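Local coordinates for exopolysaccharide biosynthesis protein (Pantoea stewartii subsp. stewartii DC283, PDB 6TGF), which modifies the glycan biofilm of its bacterium, probably as an exopolysaccharide-cleaving hydrolase with a tailspike-like parallel beta-helix fold, at residues B[318-329]-B[347-358]. Sequence-based numbering, arbitrary orientation.
With EDO (1,2-ethanediol), chain C.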
loop_
_atom_site.group_PDB
_atom_site.type_symbol
_atom_site.label_atom_id
_atom_site.label_comp_id
_atom_site.label_asym_id
_atom_site.label_seq_id
_atom_site.Cartn_x
_atom_site.Cartn_y
_atom_site.Cartn_z
ATOM N N PHE B 318 -27.812 -3.072 14.604
ATOM C CA PHE B 318 -26.578 -3.674 14.029
ATOM C C PHE B 318 -26.667 -5.203 14.106
ATOM O O PHE B 318 -27.172 -5.723 15.120
ATOM C CB PHE B 318 -25.333 -3.163 14.760
ATOM C CG PHE B 318 -25.116 -1.674 14.668
ATOM C CD1 PHE B 318 -24.393 -1.124 13.623
ATOM C CD2 PHE B 318 -25.639 -0.818 15.624
ATOM C CE1 PHE B 318 -24.199 0.245 13.538
ATOM C CE2 PHE B 318 -25.443 0.552 15.535
ATOM C CZ PHE B 318 -24.722 1.081 14.493
ATOM N N VAL B 319 -26.183 -5.895 13.069
ATOM C CA VAL B 319 -26.149 -7.389 12.999
ATOM C C VAL B 319 -25.200 -7.899 14.094
ATOM O O VAL B 319 -25.489 -8.966 14.668
ATOM C CB VAL B 319 -25.741 -7.899 11.600
ATOM C CG1 VAL B 319 -25.639 -9.417 11.550
ATOM C CG2 VAL B 319 -26.688 -7.408 10.515
ATOM N N PHE B 320 -24.124 -7.153 14.380
ATOM C CA PHE B 320 -23.109 -7.474 15.420
ATOM C C PHE B 320 -22.911 -6.269 16.349
ATOM O O PHE B 320 -22.459 -5.211 15.874
ATOM C CB PHE B 320 -21.795 -7.895 14.758
ATOM C CG PHE B 320 -21.943 -9.008 13.752
ATOM C CD1 PHE B 320 -22.417 -10.252 14.141
ATOM C CD2 PHE B 320 -21.615 -8.815 12.419
ATOM C CE1 PHE B 320 -22.560 -11.277 13.218
ATOM C CE2 PHE B 320 -21.756 -9.842 11.499
ATOM C CZ PHE B 320 -22.229 -11.071 11.899
ATOM N N GLU B 321 -23.250 -6.433 17.634
ATOM C CA GLU B 321 -23.004 -5.444 18.720
ATOM C C GLU B 321 -21.815 -5.921 19.559
ATOM O O GLU B 321 -22.038 -6.658 20.537
ATOM C CB GLU B 321 -24.246 -5.281 19.600
ATOM C CG GLU B 321 -25.376 -4.531 18.925
ATOM C CD GLU B 321 -25.232 -3.020 18.912
ATOM O OE1 GLU B 321 -24.135 -2.521 19.234
ATOM O OE2 GLU B 321 -26.224 -2.342 18.581
ATOM N N VAL B 322 -20.599 -5.512 19.186
ATOM C CA VAL B 322 -19.328 -5.976 19.815
ATOM C C VAL B 322 -18.799 -4.880 20.746
ATOM O O VAL B 322 -19.194 -3.711 20.582
ATOM C CB VAL B 322 -18.282 -6.376 18.756
ATOM C CG1 VAL B 322 -18.847 -7.378 17.763
ATOM C CG2 VAL B 322 -17.703 -5.172 18.024
ATOM N N SER B 323 -17.943 -5.272 21.692
ATOM C CA SER B 323 -17.201 -4.378 22.619
ATOM C C SER B 323 -15.812 -4.977 22.875
ATOM O O SER B 323 -15.630 -5.633 23.921
ATOM C CB SER B 323 -17.970 -4.162 23.898
ATOM O OG SER B 323 -17.233 -3.353 24.802
ATOM N N ALA B 324 -14.882 -4.764 21.937
ATOM C CA ALA B 324 -13.505 -5.314 21.948
ATOM C C ALA B 324 -12.493 -4.215 21.602
ATOM O O ALA B 324 -12.857 -3.286 20.855
ATOM C CB ALA B 324 -13.415 -6.469 20.982
ATOM N N ARG B 325 -11.266 -4.329 22.127
ATOM C CA ARG B 325 -10.141 -3.394 21.852
ATOM C C ARG B 325 -9.653 -3.605 20.413
ATOM O O ARG B 325 -9.402 -2.599 19.724
ATOM C CB ARG B 325 -9.001 -3.595 22.856
ATOM C CG ARG B 325 -7.848 -2.614 22.687
ATOM C CD ARG B 325 -6.885 -2.613 23.860
ATOM N NE ARG B 325 -5.723 -1.752 23.667
ATOM C CZ ARG B 325 -5.716 -0.424 23.782
ATOM N NH1 ARG B 325 -6.824 0.240 24.071
ATOM N NH2 ARG B 325 -4.589 0.243 23.592
ATOM N N TRP B 326 -9.522 -4.866 19.986
ATOM C CA TRP B 326 -9.092 -5.263 18.617
ATOM C C TRP B 326 -10.261 -5.922 17.879
ATOM O O TRP B 326 -10.876 -6.845 18.450
ATOM C CB TRP B 326 -7.871 -6.190 18.680
ATOM C CG TRP B 326 -6.607 -5.491 19.074
ATOM C CD1 TRP B 326 -5.784 -4.760 18.266
ATOM C CD2 TRP B 326 -6.015 -5.456 20.384
ATOM N NE1 TRP B 326 -4.724 -4.272 18.980
ATOM C CE2 TRP B 326 -4.838 -4.682 20.282
ATOM C CE3 TRP B 326 -6.362 -5.998 21.627
ATOM C CZ2 TRP B 326 -4.010 -4.443 21.378
ATOM C CZ3 TRP B 326 -5.542 -5.761 22.708
ATOM C CH2 TRP B 326 -4.382 -4.993 22.584
ATOM N N VAL B 327 -10.546 -5.457 16.657
ATOM C CA VAL B 327 -11.657 -5.953 15.790
ATOM C C VAL B 327 -11.121 -6.140 14.365
ATOM O O VAL B 327 -10.444 -5.222 13.861
ATOM C CB VAL B 327 -12.867 -4.998 15.820
ATOM C CG1 VAL B 327 -13.988 -5.465 14.902
ATOM C CG2 VAL B 327 -13.394 -4.802 17.234
ATOM N N GLU B 328 -11.417 -7.293 13.754
ATOM C CA GLU B 328 -11.081 -7.628 12.344
ATOM C C GLU B 328 -12.349 -8.139 11.645
ATOM O O GLU B 328 -12.891 -9.171 12.090
ATOM C CB GLU B 328 -9.952 -8.661 12.289
ATOM C CG GLU B 328 -8.712 -8.257 13.072
ATOM C CD GLU B 328 -7.550 -9.237 13.016
ATOM O OE1 GLU B 328 -7.802 -10.461 12.980
ATOM O OE2 GLU B 328 -6.390 -8.774 13.011
ATOM N N ILE B 329 -12.816 -7.419 10.618
ATOM C CA ILE B 329 -13.917 -7.843 9.700
ATOM C C ILE B 329 -13.329 -7.977 8.293
ATOM O O ILE B 329 -12.685 -7.011 7.840
ATOM C CB ILE B 329 -15.095 -6.846 9.712
ATOM C CG1 ILE B 329 -15.429 -6.349 11.120
ATOM C CG2 ILE B 329 -16.312 -7.455 9.030
ATOM C CD1 ILE B 329 -16.560 -5.346 11.158
ATOM N N LEU B 347 -24.009 -3.367 9.907
ATOM C CA LEU B 347 -23.301 -4.676 9.979
ATOM C C LEU B 347 -22.695 -4.857 11.376
ATOM O O LEU B 347 -22.989 -5.888 12.013
ATOM C CB LEU B 347 -22.224 -4.756 8.890
ATOM C CG LEU B 347 -21.326 -5.995 8.941
ATOM C CD1 LEU B 347 -22.148 -7.275 8.955
ATOM C CD2 LEU B 347 -20.348 -6.007 7.776
ATOM N N LEU B 348 -21.869 -3.907 11.826
ATOM C CA LEU B 348 -21.161 -3.987 13.132
ATOM C C LEU B 348 -21.081 -2.605 13.788
ATOM O O LEU B 348 -20.822 -1.617 13.073
ATOM C CB LEU B 348 -19.760 -4.571 12.921
ATOM C CG LEU B 348 -18.938 -4.768 14.196
ATOM C CD1 LEU B 348 -18.219 -6.109 14.191
ATOM C CD2 LEU B 348 -17.952 -3.628 14.405
ATOM N N ARG B 349 -21.296 -2.562 15.107
ATOM C CA ARG B 349 -20.941 -1.421 15.991
ATOM C C ARG B 349 -20.033 -1.933 17.112
ATOM O O ARG B 349 -20.398 -2.938 17.751
ATOM C CB ARG B 349 -22.184 -0.761 16.596
ATOM C CG ARG B 349 -21.858 0.221 17.712
ATOM C CD ARG B 349 -22.992 1.166 18.049
ATOM N NE ARG B 349 -24.175 0.470 18.538
ATOM C CZ ARG B 349 -25.339 1.055 18.808
ATOM N NH1 ARG B 349 -25.490 2.358 18.630
ATOM N NH2 ARG B 349 -26.354 0.330 19.244
ATOM N N ASN B 350 -18.904 -1.255 17.338
ATOM C CA ASN B 350 -17.984 -1.500 18.479
ATOM C C ASN B 350 -18.180 -0.366 19.492
ATOM O O ASN B 350 -18.009 0.803 19.098
ATOM C CB ASN B 350 -16.532 -1.618 18.008
ATOM C CG ASN B 350 -15.599 -2.182 19.061
ATOM O OD1 ASN B 350 -16.037 -2.640 20.115
ATOM N ND2 ASN B 350 -14.306 -2.157 18.781
ATOM N N THR B 351 -18.543 -0.701 20.735
ATOM C CA THR B 351 -18.876 0.269 21.816
ATOM C C THR B 351 -17.832 0.219 22.940
ATOM O O THR B 351 -18.044 0.910 23.958
ATOM C CB THR B 351 -20.287 0.016 22.368
ATOM O OG1 THR B 351 -20.434 -1.379 22.632
ATOM C CG2 THR B 351 -21.372 0.469 21.419
ATOM N N CYS B 352 -16.748 -0.545 22.768
ATOM C CA CYS B 352 -15.620 -0.630 23.735
ATOM C C CYS B 352 -14.982 0.747 23.890
ATOM O O CYS B 352 -14.437 1.284 22.927
ATOM C CB CYS B 352 -14.564 -1.631 23.285
ATOM S SG CYS B 352 -13.147 -1.735 24.408
ATOM N N PRO B 353 -15.036 1.368 25.091
ATOM C CA PRO B 353 -14.417 2.673 25.316
ATOM C C PRO B 353 -12.942 2.555 25.727
ATOM O O PRO B 353 -12.526 1.478 26.120
ATOM C CB PRO B 353 -15.265 3.223 26.469
ATOM C CG PRO B 353 -15.566 1.993 27.303
ATOM C CD PRO B 353 -15.691 0.855 26.306
ATOM N N GLY B 354 -12.200 3.662 25.632
ATOM C CA GLY B 354 -10.782 3.746 26.030
ATOM C C GLY B 354 -9.864 3.100 25.008
ATOM O O GLY B 354 -8.919 2.404 25.427
ATOM N N GLY B 355 -10.136 3.311 23.716
ATOM C CA GLY B 355 -9.260 2.897 22.603
ATOM C C GLY B 355 -9.812 1.702 21.848
ATOM O O GLY B 355 -10.017 0.648 22.480
ATOM N N GLN B 356 -10.034 1.863 20.538
ATOM C CA GLN B 356 -10.453 0.782 19.606
ATOM C C GLN B 356 -9.453 0.690 18.450
ATOM O O GLN B 356 -9.075 1.747 17.905
ATOM C CB GLN B 356 -11.859 1.042 19.063
ATOM C CG GLN B 356 -12.968 0.638 20.024
ATOM C CD GLN B 356 -14.345 0.881 19.457
ATOM O OE1 GLN B 356 -14.519 1.091 18.257
ATOM N NE2 GLN B 356 -15.342 0.854 20.324
ATOM N N PHE B 357 -9.038 -0.534 18.114
ATOM C CA PHE B 357 -8.273 -0.889 16.892
ATOM C C PHE B 357 -9.228 -1.602 15.931
ATOM O O PHE B 357 -10.020 -2.443 16.403
ATOM C CB PHE B 357 -7.072 -1.769 17.243
ATOM C CG PHE B 357 -5.984 -1.082 18.030
ATOM C CD1 PHE B 357 -4.972 -0.394 17.383
ATOM C CD2 PHE B 357 -5.962 -1.134 19.414
ATOM C CE1 PHE B 357 -3.966 0.235 18.101
ATOM C CE2 PHE B 357 -4.953 -0.506 20.130
ATOM C CZ PHE B 357 -3.959 0.179 19.473
ATOM N N PHE B 358 -9.173 -1.268 14.638
ATOM C CA PHE B 358 -10.062 -1.842 13.593
ATOM C C PHE B 358 -9.269 -2.118 12.312
ATOM O O PHE B 358 -8.548 -1.221 11.836
ATOM C CB PHE B 358 -11.241 -0.909 13.312
ATOM C CG PHE B 358 -12.284 -1.495 12.395
ATOM C CD1 PHE B 358 -12.210 -1.311 11.025
ATOM C CD2 PHE B 358 -13.334 -2.244 12.900
ATOM C CE1 PHE B 358 -13.165 -1.855 10.180
ATOM C CE2 PHE B 358 -14.291 -2.785 12.054
ATOM C CZ PHE B 358 -14.205 -2.590 10.696
HETATM C C1 EDO C . -1.208 -2.397 23.671
HETATM O O1 EDO C . -2.206 -1.809 22.860
HETATM C C2 EDO C . -1.144 -3.876 23.534
HETATM O O2 EDO C . 0.138 -4.434 23.766
#
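Phe320 and Arg349 join two successive turns of the parallel beta-helix through their main chains. Arg349 N donates to Phe320 O at 3.0 Å, and Val322 N returns a bond to Arg349 O. Past the corner, Phe357 N bonds Arg325 O. Strands 320-322 and 348-350 run nearly parallel.

Asn350 fills the bend between the two pairs of strands. Its CG is anti to the backbone N (chi1 -167°), which turns the amide toward Ala324. ND2 reaches Ala324 O at 2.8 Å, in the planes of both groups. OD1 accepts from Ala324 N at 3.0 Å. The two bonds fix the rotation of the amide.

Outside the coil, Arg349 holds both carboxylate oxygens of Glu321, using NE and NH2. NE meets OE1 of Glu321 on its syn lone pair, nearly straight at 171°. NH2 lies 2.8 Å from Glu321 OE2 in the salt bridge. The Phe318 ring packs on the same arginine: Arg349 CB sits over the ring centre, and Phe318 CE2 lies over the guanidinium.

The rings of Trp326 and Phe357 lie nearly parallel, 10° apart, but slid past each other so that they barely overlap. The edge of the Phe357 ring also meets one face of the Arg325 guanidinium, with CE2 3.6 Å from Arg325 NH2. That nitrogen donates to a bound ethanediol.

Inside, Ile329 CD1 touches both Leu348 CD1 and Phe358 CE2, the latter at 3.5 Å. Val322 and Val327 extend this apolar filling.

Strand 346-350 lies between 318-324 and 373-378 in one parallel sheet. Strand 327-330 pairs with 356-366, which is followed by 380-389. Tyr304 and Phe305 of the second subunit meet Trp326 edge-to-face.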